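Local coordinates for protein SusD homolog (Bacteroides thetaiotaomicron, PDB 3SGH) that probably binds glycans at the bacterial outer surface, as a SusD-like lipoprotein of a Bacteroides sugar-uptake system, at residues Trp426-Tyr434 with Leu489-Tyr499. Numbering follows the deposited sequence.
Sequences WADFRRTGY and LWWAMKENGTY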
ATOM      1  N   TRP A 426       5.395  -2.819  -2.928  1.00 12.93           N
ATOM      2  CA  TRP A 426       5.254  -4.075  -3.654  1.00 13.03           C
ATOM      3  C   TRP A 426       4.593  -3.822  -5.005  1.00 13.87           C
ATOM      4  O   TRP A 426       4.960  -4.439  -6.006  1.00 13.61           O
ATOM      5  CB  TRP A 426       4.450  -5.049  -2.835  1.00 12.46           C
ATOM      6  CG  TRP A 426       4.416  -6.406  -3.427  1.00 13.90           C
ATOM      7  CD1 TRP A 426       5.359  -6.984  -4.221  1.00 15.64           C
ATOM      8  CD2 TRP A 426       3.422  -7.389  -3.185  1.00 13.76           C
ATOM      9  NE1 TRP A 426       4.991  -8.241  -4.526  1.00 14.41           N
ATOM     10  CE2 TRP A 426       3.795  -8.525  -3.913  1.00 15.40           C
ATOM     11  CE3 TRP A 426       2.233  -7.407  -2.459  1.00 15.05           C
ATOM     12  CZ2 TRP A 426       3.018  -9.684  -3.950  1.00 16.58           C
ATOM     13  CZ3 TRP A 426       1.473  -8.565  -2.456  1.00 14.58           C
ATOM     14  CH2 TRP A 426       1.892  -9.703  -3.199  1.00 14.06           C
ATOM     15  N   ALA A 427       3.609  -2.931  -5.013  1.00 13.05           N
ATOM     16  CA  ALA A 427       2.905  -2.610  -6.245  1.00 13.10           C
ATOM     17  C   ALA A 427       3.822  -1.910  -7.251  1.00 13.82           C
ATOM     18  O   ALA A 427       3.917  -2.339  -8.419  1.00 13.92           O
ATOM     19  CB  ALA A 427       1.670  -1.771  -5.984  1.00 11.76           C
ATOM     20  N   ASP A 428       4.532  -0.874  -6.815  1.00 13.70           N
ATOM     21  CA  ASP A 428       5.476  -0.147  -7.709  1.00 13.43           C
ATOM     22  C   ASP A 428       6.615  -1.065  -8.154  1.00 14.09           C
ATOM     23  O   ASP A 428       7.042  -1.030  -9.334  1.00 14.84           O
ATOM     24  CB  ASP A 428       6.023   1.157  -7.069  1.00 14.63           C
ATOM     25  CG  ASP A 428       4.990   2.313  -7.066  1.00 17.32           C
ATOM     26  OD1 ASP A 428       3.869   2.147  -7.626  1.00 15.01           O
ATOM     27  OD2 ASP A 428       5.320   3.406  -6.534  1.00 17.79           O
ATOM     28  N   PHE A 429       7.097  -1.933  -7.283  1.00 13.49           N
ATOM     29  CA  PHE A 429       8.147  -2.858  -7.691  1.00 14.07           C
ATOM     30  C   PHE A 429       7.616  -3.842  -8.794  1.00 14.57           C
ATOM     31  O   PHE A 429       8.287  -4.092  -9.796  1.00 15.06           O
ATOM     32  CB  PHE A 429       8.743  -3.605  -6.515  1.00 14.91           C
ATOM     33  CG  PHE A 429       9.723  -4.691  -6.948  1.00 15.75           C
ATOM     34  CD1 PHE A 429      10.997  -4.354  -7.378  1.00 15.80           C
ATOM     35  CD2 PHE A 429       9.326  -6.016  -7.005  1.00 16.38           C
ATOM     36  CE1 PHE A 429      11.864  -5.323  -7.827  1.00 17.74           C
ATOM     37  CE2 PHE A 429      10.187  -7.015  -7.455  1.00 16.90           C
ATOM     38  CZ  PHE A 429      11.473  -6.657  -7.868  1.00 18.40           C
ATOM     39  N   ARG A 430       6.429  -4.396  -8.583  1.00 13.98           N
ATOM     40  CA  ARG A 430       5.873  -5.347  -9.544  1.00 14.90           C
ATOM     41  C   ARG A 430       5.597  -4.641 -10.868  1.00 15.16           C
ATOM     42  O   ARG A 430       5.708  -5.248 -11.934  1.00 16.00           O
ATOM     43  CB  ARG A 430       4.590  -5.990  -8.999  1.00 15.03           C
ATOM     44  CG  ARG A 430       4.872  -7.054  -7.968  1.00 14.65           C
ATOM     45  CD  ARG A 430       3.563  -7.733  -7.467  1.00 13.19           C
ATOM     46  NE  ARG A 430       2.803  -6.836  -6.631  1.00 13.94           N
ATOM     47  CZ  ARG A 430       1.500  -6.938  -6.380  1.00 15.06           C
ATOM     48  NH1 ARG A 430       0.829  -7.970  -6.845  1.00 15.12           N
ATOM     49  NH2 ARG A 430       0.878  -6.006  -5.653  1.00 15.00           N
ATOM     50  N   ARG A 431       5.305  -3.332 -10.793  1.00 15.86           N
ATOM     51  CA  ARG A 431       4.965  -2.576 -12.007  1.00 15.83           C
ATOM     52  C   ARG A 431       6.199  -2.101 -12.777  1.00 15.80           C
ATOM     53  O   ARG A 431       6.158  -2.044 -14.010  1.00 18.01           O
ATOM     54  CB  ARG A 431       4.044  -1.381 -11.641  1.00 15.51           C
ATOM     55  CG  ARG A 431       3.538  -0.540 -12.824  1.00 15.51           C
ATOM     56  CD  ARG A 431       2.517   0.465 -12.398  1.00 16.09           C
ATOM     57  NE  ARG A 431       2.997   1.363 -11.342  1.00 15.93           N
ATOM     58  CZ  ARG A 431       3.724   2.473 -11.528  1.00 14.65           C
ATOM     59  NH1 ARG A 431       4.053   2.858 -12.748  1.00 15.02           N
ATOM     60  NH2 ARG A 431       4.135   3.184 -10.478  1.00 15.89           N
ATOM     61  N   THR A 432       7.267  -1.704 -12.059  1.00 15.71           N
ATOM     62  CA  THR A 432       8.381  -0.959 -12.675  1.00 16.09           C
ATOM     63  C   THR A 432       9.792  -1.484 -12.365  1.00 16.95           C
ATOM     64  O   THR A 432      10.766  -1.083 -13.040  1.00 18.44           O
ATOM     65  CB  THR A 432       8.418   0.520 -12.192  1.00 15.76           C
ATOM     66  OG1 THR A 432       8.789   0.563 -10.805  1.00 17.05           O
ATOM     67  CG2 THR A 432       7.064   1.202 -12.362  1.00 15.69           C
ATOM     68  N   GLY A 433       9.917  -2.336 -11.361  1.00 16.16           N
ATOM     69  CA  GLY A 433      11.205  -2.736 -10.795  1.00 16.76           C
ATOM     70  C   GLY A 433      11.783  -1.832  -9.702  1.00 17.04           C
ATOM     71  O   GLY A 433      12.854  -2.154  -9.147  1.00 15.41           O
ATOM     72  N   TYR A 434      11.085  -0.728  -9.409  1.00 15.51           N
ATOM     73  CA  TYR A 434      11.505   0.223  -8.400  1.00 15.59           C
ATOM     74  C   TYR A 434      10.368   0.445  -7.397  1.00 14.60           C
ATOM     75  O   TYR A 434       9.213   0.418  -7.769  1.00 16.22           O
ATOM     76  CB  TYR A 434      11.847   1.587  -9.038  1.00 15.44           C
ATOM     77  CG  TYR A 434      12.710   1.530 -10.263  1.00 17.04           C
ATOM     78  CD1 TYR A 434      13.947   0.917 -10.217  1.00 18.85           C
ATOM     79  CD2 TYR A 434      12.313   2.133 -11.454  1.00 18.00           C
ATOM     80  CE1 TYR A 434      14.767   0.845 -11.328  1.00 21.99           C
ATOM     81  CE2 TYR A 434      13.138   2.059 -12.620  1.00 19.12           C
ATOM     82  CZ  TYR A 434      14.357   1.413 -12.529  1.00 22.27           C
ATOM     83  OH  TYR A 434      15.229   1.312 -13.588  1.00 27.20           O
ATOM     84  N   LEU A 489       0.006 -10.417 -12.179  1.00 16.34           N
ATOM     85  CA  LEU A 489      -1.210  -9.662 -12.396  1.00 16.05           C
ATOM     86  C   LEU A 489      -1.211  -8.873 -13.722  1.00 15.56           C
ATOM     87  O   LEU A 489      -0.175  -8.615 -14.325  1.00 15.36           O
ATOM     88  CB  LEU A 489      -1.447  -8.752 -11.204  1.00 15.19           C
ATOM     89  CG  LEU A 489      -1.631  -9.503  -9.885  1.00 16.43           C
ATOM     90  CD1 LEU A 489      -2.024  -8.559  -8.757  1.00 15.78           C
ATOM     91  CD2 LEU A 489      -2.692 -10.633 -10.005  1.00 15.30           C
ATOM     92  N   TRP A 490      -2.403  -8.422 -14.109  1.00 16.42           N
ATOM     93  CA  TRP A 490      -2.651  -7.886 -15.446  1.00 16.23           C
ATOM     94  C   TRP A 490      -1.808  -6.611 -15.693  1.00 15.89           C
ATOM     95  O   TRP A 490      -1.291  -6.374 -16.802  1.00 17.63           O
ATOM     96  CB  TRP A 490      -4.145  -7.592 -15.538  1.00 16.94           C
ATOM     97  CG  TRP A 490      -4.614  -6.814 -16.686  1.00 17.21           C
ATOM     98  CD1 TRP A 490      -4.702  -7.234 -18.000  1.00 18.15           C
ATOM     99  CD2 TRP A 490      -5.212  -5.512 -16.643  1.00 18.35           C
ATOM    100  NE1 TRP A 490      -5.282  -6.234 -18.762  1.00 17.32           N
ATOM    101  CE2 TRP A 490      -5.580  -5.174 -17.952  1.00 18.71           C
ATOM    102  CE3 TRP A 490      -5.444  -4.597 -15.630  1.00 16.42           C
ATOM    103  CZ2 TRP A 490      -6.169  -3.936 -18.272  1.00 21.67           C
ATOM    104  CZ3 TRP A 490      -6.024  -3.372 -15.953  1.00 15.28           C
ATOM    105  CH2 TRP A 490      -6.366  -3.057 -17.249  1.00 16.54           C
ATOM    106  N   TRP A 491      -1.676  -5.815 -14.643  1.00 15.26           N
ATOM    107  CA  TRP A 491      -0.970  -4.543 -14.678  1.00 14.88           C
ATOM    108  C   TRP A 491       0.508  -4.662 -14.329  1.00 15.67           C
ATOM    109  O   TRP A 491       1.241  -3.685 -14.494  1.00 15.85           O
ATOM    110  CB  TRP A 491      -1.611  -3.537 -13.718  1.00 15.05           C
ATOM    111  CG  TRP A 491      -1.791  -4.079 -12.308  1.00 13.54           C
ATOM    112  CD1 TRP A 491      -2.900  -4.657 -11.802  1.00 13.10           C
ATOM    113  CD2 TRP A 491      -0.804  -4.098 -11.243  1.00 15.36           C
ATOM    114  NE1 TRP A 491      -2.688  -5.037 -10.479  1.00 14.86           N
ATOM    115  CE2 TRP A 491      -1.420  -4.687 -10.115  1.00 14.35           C
ATOM    116  CE3 TRP A 491       0.507  -3.635 -11.123  1.00 14.35           C
ATOM    117  CZ2 TRP A 491      -0.746  -4.884  -8.913  1.00 16.75           C
ATOM    118  CZ3 TRP A 491       1.178  -3.804  -9.913  1.00 15.90           C
ATOM    119  CH2 TRP A 491       0.562  -4.438  -8.833  1.00 15.36           C
ATOM    120  N   ALA A 492       0.957  -5.837 -13.878  1.00 15.20           N
ATOM    121  CA  ALA A 492       2.356  -5.991 -13.424  1.00 15.56           C
ATOM    122  C   ALA A 492       3.259  -6.174 -14.619  1.00 15.49           C
ATOM    123  O   ALA A 492       2.824  -6.674 -15.659  1.00 16.46           O
ATOM    124  CB  ALA A 492       2.499  -7.209 -12.500  1.00 14.19           C
HETATM  125  N   MSE A 493       4.531  -5.812 -14.474  1.00 16.42           N
HETATM  126  CA  MSE A 493       5.526  -6.077 -15.505  1.00 17.91           C
HETATM  127  C   MSE A 493       5.769  -7.590 -15.576  1.00 18.34           C
HETATM  128  O   MSE A 493       5.879  -8.248 -14.563  1.00 19.63           O
HETATM  129  CB  MSE A 493       6.840  -5.368 -15.169  1.00 19.78           C
HETATM  130  CG  MSE A 493       7.877  -5.597 -16.220  1.00 22.23           C
HETATM  131 SE   MSE A 493       9.383  -4.383 -15.974  0.75 26.97          SE
HETATM  132  CE  MSE A 493       9.662  -4.453 -14.077  1.00 30.20           C
ATOM    133  N   LYS A 494       5.762  -8.136 -16.780  1.00 18.33           N
ATOM    134  CA  LYS A 494       5.938  -9.564 -16.968  1.00 18.97           C
ATOM    135  C   LYS A 494       7.407  -9.885 -17.081  1.00 19.80           C
ATOM    136  O   LYS A 494       8.234  -8.971 -17.171  1.00 19.72           O
ATOM    137  CB  LYS A 494       5.190 -10.027 -18.219  1.00 18.91           C
ATOM    138  CG  LYS A 494       3.702  -9.667 -18.262  1.00 19.49           C
ATOM    139  CD  LYS A 494       2.953 -10.070 -17.016  1.00 17.48           C
ATOM    140  CE  LYS A 494       1.463  -9.846 -17.161  1.00 16.49           C
ATOM    141  NZ  LYS A 494       1.115  -8.364 -17.089  1.00 19.30           N
ATOM    142  N   GLU A 495       7.709 -11.175 -17.084  1.00 21.81           N
ATOM    143  CA  GLU A 495       9.090 -11.670 -17.084  1.00 24.31           C
ATOM    144  C   GLU A 495       9.929 -11.071 -18.188  1.00 24.70           C
ATOM    145  O   GLU A 495      11.102 -10.755 -17.975  1.00 24.38           O
ATOM    146  CB  GLU A 495       9.121 -13.199 -17.166  1.00 25.74           C
ATOM    147  CG  GLU A 495       8.856 -13.899 -15.826  1.00 31.85           C
ATOM    148  CD  GLU A 495       9.052 -15.437 -15.905  1.00 38.33           C
ATOM    149  OE1 GLU A 495       9.237 -15.951 -17.028  1.00 40.14           O
ATOM    150  OE2 GLU A 495       9.004 -16.125 -14.847  1.00 40.06           O
ATOM    151  N   ASN A 496       9.316 -10.895 -19.357  1.00 24.35           N
ATOM    152  CA  ASN A 496      10.007 -10.340 -20.522  1.00 24.87           C
ATOM    153  C   ASN A 496       9.998  -8.828 -20.640  1.00 24.13           C
ATOM    154  O   ASN A 496      10.380  -8.284 -21.680  1.00 24.40           O
ATOM    155  CB  ASN A 496       9.439 -10.975 -21.789  1.00 25.11           C
ATOM    156  CG  ASN A 496       8.057 -10.437 -22.165  1.00 26.26           C
ATOM    157  OD1 ASN A 496       7.409  -9.662 -21.420  1.00 21.48           O
ATOM    158  ND2 ASN A 496       7.608 -10.834 -23.350  1.00 28.11           N
ATOM    159  N   GLY A 497       9.597  -8.133 -19.573  1.00 22.99           N
ATOM    160  CA  GLY A 497       9.605  -6.706 -19.570  1.00 23.63           C
ATOM    161  C   GLY A 497       8.383  -6.005 -20.117  1.00 23.85           C
ATOM    162  O   GLY A 497       8.304  -4.788 -19.988  1.00 24.91           O
ATOM    163  N   THR A 498       7.467  -6.734 -20.779  1.00 23.48           N
ATOM    164  CA  THR A 498       6.235  -6.146 -21.360  1.00 22.82           C
ATOM    165  C   THR A 498       5.132  -6.169 -20.294  1.00 21.69           C
ATOM    166  O   THR A 498       5.384  -6.636 -19.173  1.00 19.83           O
ATOM    167  CB  THR A 498       5.720  -6.978 -22.593  1.00 23.46           C
ATOM    168  OG1 THR A 498       5.344  -8.298 -22.161  1.00 25.89           O
ATOM    169  CG2 THR A 498       6.773  -7.057 -23.690  1.00 26.89           C
ATOM    170  N   TYR A 499       3.922  -5.704 -20.640  1.00 20.68           N
ATOM    171  CA  TYR A 499       2.766  -5.785 -19.725  1.00 20.29           C
ATOM    172  C   TYR A 499       1.667  -6.636 -20.352  1.00 22.28           C
ATOM    173  O   TYR A 499       1.366  -6.418 -21.555  1.00 22.96           O
ATOM    174  CB  TYR A 499       2.192  -4.392 -19.431  1.00 19.24           C
ATOM    175  CG  TYR A 499       3.167  -3.556 -18.677  1.00 19.11           C
ATOM    176  CD1 TYR A 499       3.177  -3.588 -17.291  1.00 17.28           C
ATOM    177  CD2 TYR A 499       4.122  -2.798 -19.337  1.00 20.48           C
ATOM    178  CE1 TYR A 499       4.084  -2.847 -16.544  1.00 15.67           C
ATOM    179  CE2 TYR A 499       5.069  -2.053 -18.596  1.00 19.08           C
ATOM    180  CZ  TYR A 499       5.025  -2.086 -17.210  1.00 19.84           C
ATOM    181  OH  TYR A 499       5.936  -1.359 -16.511  1.00 18.56           O
ATOM    182  OXT TYR A 499       1.060  -7.495 -19.706  1.00 21.76           O
TER
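Trp491 drives the edge of its indole into helix 424-432, and the Arg430 guanidinium lies across that edge. CH2 of Trp491 sits over the centre of one guanidinium face, 3.6 Å from Arg430 CZ, with the two planes 75° apart, so the arginine meets the rim of the indole and not its pi face. The opposite guanidinium face rests on the Trp426 ring. The same indole edge brings CZ3 of Trp491 within 3.4 Å of Ala427 O, while Arg430 NH1 also touches Leu489 CD1 at 3.5 Å. Trp491 reaches the helix with CG placed between its backbone N and carbonyl carbon (chi1 52°).

Two carbonyls near the helix C-terminus are taken up by the chain end. Met493 N donates to Arg430 O (2.9 Å), and Tyr499 OH donates to Arg431 O at 2.6 Å, nearly along the C=O axis, with that oxygen in the plane of the phenol ring. CB of Met493 (selenomethionine) packs against both carbonyl oxygens, and its chain, bent at chi3 (43°), carries CE past them to lie 3.4 Å from Thr432 C, against the backbone where Gly433 leaves the helix with positive phi.

Further out, Arg430 NE donates a hydrogen bond to Trp426 O, and its NH1 and NH2 donate to the carbonyls of Arg455 and Ser118. Arg431 turns to Asp428 and Glu328 in salt bridges. On the other segment, Lys494 NZ gathers Leu489 O and Ala492 O and forms a salt bridge with the terminal carboxylate at Tyr499 OXT (2.8 Å), tying the last residue back to its own loop. The C-terminal tail thus closes over the end of a helix in this alpha-helical SusD-like fold: backbone carbonyls accept from the buried Arg430 guanidinium between two indoles and are likely to offset its charge, and tail donors satisfy carbonyls at the helix end.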